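Local structure of lectin (Pleurotus ostreatus, 6T0Q) at residues A75-H80 / N122-I127; S33-T38 / G126-I131. The protein probably binds carbohydrates, galactose and N-acetylgalactosamine among them, through calcium-dependent sites carried on beta-sandwich domains. All coordinates share one frame; numbering follows the deposited sequence.

Contact 1: A75-H80 / N122-I127; sequences ASDDAH and NSPAGI. With CA (calcium ion), chain F.
A calcium site of this lectin is built where Asp77 and Asp78 meet the loop Ser123-Pro124. Asp77 binds calcium through OD1 at 2.6 Å and Asp78 through OD2, also at 2.6 Å; from the other segment come Ser123 OG at 2.5 Å, also hydrogen-bonded to Val120 O, and the backbone carbonyl oxygen Pro124 O. A water bound to calcium also donates to Asp78 OD1, so both carboxylate oxygens of Asp78 serve the site; its OD2 also accepts from Leu119 N, and Asn118 OD1 supplies a further ligand. The peptide before Asp78 is cis, which probably helps to bring the two neighbouring carboxylates onto one ion. Asp77 CG stands anti to the backbone N (chi1 -177°), and its other oxygen, OD2, accepts from Trp184 NE1, a second-shell bond that probably fixes the rotation of the carboxylate. Next to the site, Asp77 and Gly126 form an antiparallel hydrogen-bonded pair: Asp77 N to Gly126 O is 2.8 Å and nearly straight (172°), and Gly126 N returns to Asp77 O at 3.1 Å. Adjacent aspartates joined by a cis peptide, with an asparagine and loop oxygens, resemble the cis Asp-Asp calcium sites of PA14-type adhesins, consistent with sugar binding.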
loop_
_atom_site.group_PDB
_atom_site.type_symbol
_atom_site.label_atom_id
_atom_site.label_comp_id
_atom_site.label_asym_id
_atom_site.label_seq_id
_atom_site.Cartn_x
_atom_site.Cartn_y
_atom_site.Cartn_z
ATOM N N ALA A 75 21.077 -8.814 27.977
ATOM C CA ALA A 75 20.878 -9.592 29.191
ATOM C C ALA A 75 21.103 -8.682 30.386
ATOM O O ALA A 75 21.803 -7.670 30.289
ATOM C CB ALA A 75 21.831 -10.792 29.258
ATOM N N SER A 76 20.537 -9.060 31.533
ATOM C CA SER A 76 20.611 -8.156 32.673
ATOM C C SER A 76 20.508 -8.923 33.975
ATOM O O SER A 76 19.846 -9.954 34.059
ATOM C CB SER A 76 19.494 -7.100 32.627
ATOM O OG SER A 76 18.209 -7.722 32.563
ATOM N N ASP A 77 21.115 -8.361 35.006
ATOM C CA ASP A 77 20.875 -8.785 36.377
ATOM C C ASP A 77 20.544 -7.514 37.143
ATOM O O ASP A 77 21.444 -6.720 37.416
ATOM C CB ASP A 77 22.110 -9.491 36.944
ATOM C CG ASP A 77 21.902 -10.022 38.357
ATOM O OD1 ASP A 77 20.827 -9.772 38.951
ATOM O OD2 ASP A 77 22.822 -10.704 38.864
ATOM N N ASP A 78 19.263 -7.289 37.475
ATOM C CA ASP A 78 18.137 -8.215 37.307
ATOM C C ASP A 78 17.265 -7.951 36.082
ATOM O O ASP A 78 16.705 -8.877 35.518
ATOM C CB ASP A 78 17.220 -8.148 38.535
ATOM C CG ASP A 78 17.863 -8.706 39.777
ATOM O OD1 ASP A 78 17.800 -9.939 39.950
ATOM O OD2 ASP A 78 18.436 -7.919 40.567
ATOM N N ALA A 79 17.108 -6.686 35.692
ATOM C CA ALA A 79 16.125 -6.350 34.668
ATOM C C ALA A 79 16.615 -5.148 33.873
ATOM O O ALA A 79 17.532 -4.438 34.293
ATOM C CB ALA A 79 14.749 -6.063 35.297
ATOM N N HIS A 80 15.977 -4.907 32.720
ATOM C CA HIS A 80 16.395 -3.818 31.843
ATOM C C HIS A 80 15.222 -3.289 31.026
ATOM O O HIS A 80 14.246 -3.998 30.758
ATOM C CB HIS A 80 17.493 -4.268 30.873
ATOM C CG HIS A 80 17.053 -5.371 29.956
ATOM N ND1 HIS A 80 17.296 -6.702 30.224
ATOM C CD2 HIS A 80 16.362 -5.343 28.791
ATOM C CE1 HIS A 80 16.786 -7.444 29.256
ATOM N NE2 HIS A 80 16.211 -6.644 28.375
ATOM N N ASN A 122 22.305 -6.603 48.172
ATOM C CA ASN A 122 23.569 -7.305 48.376
ATOM C C ASN A 122 23.892 -8.274 47.246
ATOM O O ASN A 122 24.643 -9.225 47.456
ATOM C CB ASN A 122 23.596 -8.071 49.711
ATOM C CG ASN A 122 23.262 -7.189 50.900
ATOM O OD1 ASN A 122 23.783 -6.084 51.028
ATOM N ND2 ASN A 122 22.376 -7.672 51.767
ATOM N N SER A 123 23.363 -8.054 46.047
ATOM C CA SER A 123 23.548 -8.983 44.942
ATOM C C SER A 123 24.285 -8.286 43.803
ATOM O O SER A 123 24.342 -7.053 43.758
ATOM C CB SER A 123 22.196 -9.523 44.442
ATOM O OG SER A 123 21.515 -8.555 43.655
ATOM N N PRO A 124 24.881 -9.039 42.878
ATOM C CA PRO A 124 25.567 -8.395 41.749
ATOM C C PRO A 124 24.567 -7.691 40.841
ATOM O O PRO A 124 23.370 -7.973 40.855
ATOM C CB PRO A 124 26.268 -9.555 41.028
ATOM C CG PRO A 124 25.585 -10.801 41.494
ATOM C CD PRO A 124 25.019 -10.511 42.864
ATOM N N ALA A 125 25.073 -6.745 40.054
ATOM C CA ALA A 125 24.230 -5.985 39.136
ATOM C C ALA A 125 24.984 -5.762 37.837
ATOM O O ALA A 125 26.183 -5.479 37.858
ATOM C CB ALA A 125 23.829 -4.620 39.732
ATOM N N GLY A 126 24.288 -5.871 36.713
ATOM C CA GLY A 126 24.966 -5.690 35.444
ATOM C C GLY A 126 24.042 -5.745 34.249
ATOM O O GLY A 126 22.973 -6.364 34.307
ATOM N N ILE A 127 24.425 -5.079 33.164
ATOM C CA ILE A 127 23.737 -5.231 31.891
ATOM C C ILE A 127 24.780 -5.572 30.840
ATOM O O ILE A 127 25.942 -5.156 30.924
ATOM C CB ILE A 127 22.928 -3.974 31.472
ATOM C CG1 ILE A 127 23.843 -2.775 31.322
ATOM C CG2 ILE A 127 21.777 -3.686 32.466
ATOM C CD1 ILE A 127 23.222 -1.636 30.536
HETATM CA CA CA F . 20.938 -8.522 41.180
HETATM O O HOH W 1 19.472 -10.736 41.806
#

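Contact 2: S33-T38 / G126-I131; sequences SKWIWT and GIMASI
In the beta sandwich, strand 34-37, which pairs with strand 174-178, also meets the start of strand 126-135 through one antiparallel bridge, Ile36 with Ile127. Ile36 N gives to Ile127 O at 2.8 Å and Ile127 N returns to Ile36 O at 3.0 Å, both bonds lying in the plane of the accepting carbonyl. The segment axes run 140° apart, well short of antiparallel, in keeping with a single bridge. Beyond the bridge, side chains take over. Ser33 OG, anti to its backbone N, donates to Ala129 O at 2.7 Å from above the carbonyl plane, 57° out of it, and presses against Met128 CG. Met128 lies over one face of the Trp35 indole. Its CB rests above the six-membered ring, offset toward the rim, while the bend at chi3 (-82°) brings CE over the five-membered ring, 3.6 Å from the centroid, a CH-pi contact; SD adds a Met-aromatic contact over the same face. At the rim of the indole, Trp35 CE3 approaches Gly126 C edge-on, where the glycine lacks a CB that would crowd this atom. The rings of Trp35 and Trp184 also meet. The two isoleucines cross obliquely, CG1 of Ile36 to CG1 of Ile127, and both reach Phe55 of strand 51-60, in the layer between the sheets. Trp37 also meets Phe55, and its indole lies on the opposite side of Gly126 from Trp35: Trp37 CE3 lies 3.7 Å from Gly126 N.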
loop_
_atom_site.group_PDB
_atom_site.type_symbol
_atom_site.label_atom_id
_atom_site.label_comp_id
_atom_site.label_asym_id
_atom_site.label_seq_id
_atom_site.Cartn_x
_atom_site.Cartn_y
_atom_site.Cartn_z
ATOM N N SER A 33 31.147 -8.997 24.201
ATOM C CA SER A 33 30.479 -7.977 24.992
ATOM C C SER A 33 30.939 -8.022 26.446
ATOM O O SER A 33 31.480 -9.025 26.921
ATOM C CB SER A 33 28.957 -8.155 24.905
ATOM O OG SER A 33 28.297 -7.111 25.605
ATOM N N LYS A 34 30.703 -6.916 27.160
ATOM C CA LYS A 34 31.033 -6.800 28.575
ATOM C C LYS A 34 29.793 -6.480 29.405
ATOM O O LYS A 34 28.876 -5.789 28.950
ATOM C CB LYS A 34 32.086 -5.698 28.834
ATOM C CG LYS A 34 33.291 -5.683 27.872
ATOM C CD LYS A 34 34.123 -6.944 28.008
ATOM C CE LYS A 34 35.339 -6.925 27.068
ATOM N NZ LYS A 34 35.973 -8.277 26.988
ATOM N N TRP A 35 29.783 -6.991 30.633
ATOM C CA TRP A 35 28.825 -6.562 31.645
ATOM C C TRP A 35 29.225 -5.187 32.168
ATOM O O TRP A 35 30.401 -4.954 32.465
ATOM C CB TRP A 35 28.808 -7.563 32.804
ATOM C CG TRP A 35 28.276 -8.908 32.429
ATOM C CD1 TRP A 35 28.998 -10.025 32.101
ATOM C CD2 TRP A 35 26.896 -9.279 32.353
ATOM N NE1 TRP A 35 28.139 -11.069 31.814
ATOM C CE2 TRP A 35 26.846 -10.633 31.961
ATOM C CE3 TRP A 35 25.694 -8.590 32.569
ATOM C CZ2 TRP A 35 25.639 -11.315 31.781
ATOM C CZ3 TRP A 35 24.492 -9.271 32.388
ATOM C CH2 TRP A 35 24.478 -10.616 31.999
ATOM N N ILE A 36 28.262 -4.274 32.307
ATOM C CA ILE A 36 28.587 -2.977 32.890
ATOM C C ILE A 36 27.612 -2.635 34.005
ATOM O O ILE A 36 26.453 -3.072 34.020
ATOM C CB ILE A 36 28.620 -1.838 31.852
ATOM C CG1 ILE A 36 27.259 -1.675 31.169
ATOM C CG2 ILE A 36 29.753 -2.065 30.854
ATOM C CD1 ILE A 36 27.235 -0.523 30.141
ATOM N N TRP A 37 28.112 -1.852 34.952
ATOM C CA TRP A 37 27.293 -1.218 35.974
ATOM C C TRP A 37 27.983 0.103 36.311
ATOM O O TRP A 37 28.749 0.637 35.499
ATOM C CB TRP A 37 27.090 -2.182 37.164
ATOM C CG TRP A 37 25.970 -1.771 38.068
ATOM C CD1 TRP A 37 26.080 -1.273 39.338
ATOM C CD2 TRP A 37 24.566 -1.782 37.761
ATOM N NE1 TRP A 37 24.833 -0.992 39.843
ATOM C CE2 TRP A 37 23.888 -1.294 38.895
ATOM C CE3 TRP A 37 23.817 -2.170 36.638
ATOM C CZ2 TRP A 37 22.491 -1.180 38.947
ATOM C CZ3 TRP A 37 22.424 -2.062 36.690
ATOM C CH2 TRP A 37 21.779 -1.568 37.840
ATOM N N THR A 38 27.726 0.631 37.510
ATOM C CA THR A 38 28.206 1.958 37.885
ATOM C C THR A 38 29.568 1.946 38.562
ATOM O O THR A 38 30.263 2.964 38.543
ATOM C CB THR A 38 27.224 2.634 38.848
ATOM O OG1 THR A 38 27.075 1.827 40.020
ATOM C CG2 THR A 38 25.863 2.862 38.180
ATOM N N GLY A 126 24.288 -5.871 36.713
ATOM C CA GLY A 126 24.966 -5.690 35.444
ATOM C C GLY A 126 24.042 -5.745 34.249
ATOM O O GLY A 126 22.973 -6.364 34.307
ATOM N N ILE A 127 24.425 -5.079 33.164
ATOM C CA ILE A 127 23.737 -5.231 31.891
ATOM C C ILE A 127 24.780 -5.572 30.840
ATOM O O ILE A 127 25.942 -5.156 30.924
ATOM C CB ILE A 127 22.928 -3.974 31.472
ATOM C CG1 ILE A 127 23.843 -2.775 31.322
ATOM C CG2 ILE A 127 21.777 -3.686 32.466
ATOM C CD1 ILE A 127 23.222 -1.636 30.536
ATOM N N MET A 128 24.355 -6.334 29.843
ATOM C CA MET A 128 25.218 -6.743 28.748
ATOM C C MET A 128 24.400 -6.720 27.470
ATOM O O MET A 128 23.257 -7.178 27.460
ATOM C CB MET A 128 25.790 -8.151 28.976
ATOM C CG MET A 128 26.377 -8.787 27.703
ATOM S SD MET A 128 26.988 -10.475 27.943
ATOM C CE MET A 128 28.593 -10.129 28.630
ATOM N N ALA A 129 24.974 -6.170 26.399
ATOM C CA ALA A 129 24.281 -6.164 25.121
ATOM C C ALA A 129 25.293 -6.230 23.987
ATOM O O ALA A 129 26.428 -5.769 24.124
ATOM C CB ALA A 129 23.394 -4.923 24.960
ATOM N N SER A 130 24.877 -6.856 22.886
ATOM C CA SER A 130 25.508 -6.726 21.581
ATOM C C SER A 130 24.516 -6.095 20.625
ATOM O O SER A 130 23.335 -6.459 20.610
ATOM C CB SER A 130 25.958 -8.078 20.981
ATOM O OG SER A 130 27.212 -8.472 21.506
ATOM N N ILE A 131 25.016 -5.188 19.803
ATOM C CA ILE A 131 24.225 -4.473 18.810
ATOM C C ILE A 131 24.894 -4.741 17.470
ATOM O O ILE A 131 25.948 -4.166 17.172
ATOM C CB ILE A 131 24.164 -2.973 19.117
ATOM C CG1 ILE A 131 23.672 -2.754 20.553
ATOM C CG2 ILE A 131 23.307 -2.235 18.084
ATOM C CD1 ILE A 131 24.054 -1.383 21.105
#

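The two contacts lie side by side, centres 9 Å apart, and share Gly126 and Ile127 at the start of strand 126-135. In chain order residues 33-38 come first, then 75-80, and 122-131 last, and the last part pairs with both earlier ones. Strands 67-76 and 126-135 are neighbours in one sheet, and the pairing continues past contact 1, with Ala75 N 2.8 Å from Met128 O, a probable hydrogen bond. Packing also joins the contacts: Ala125 CB lies 3.4 Å from Trp37 CE2, and Trp35 CZ3 reaches Ala75 O. The calcium-binding loop 122-125 thus leads directly into the part of strand 126-135 that contact 2 covers.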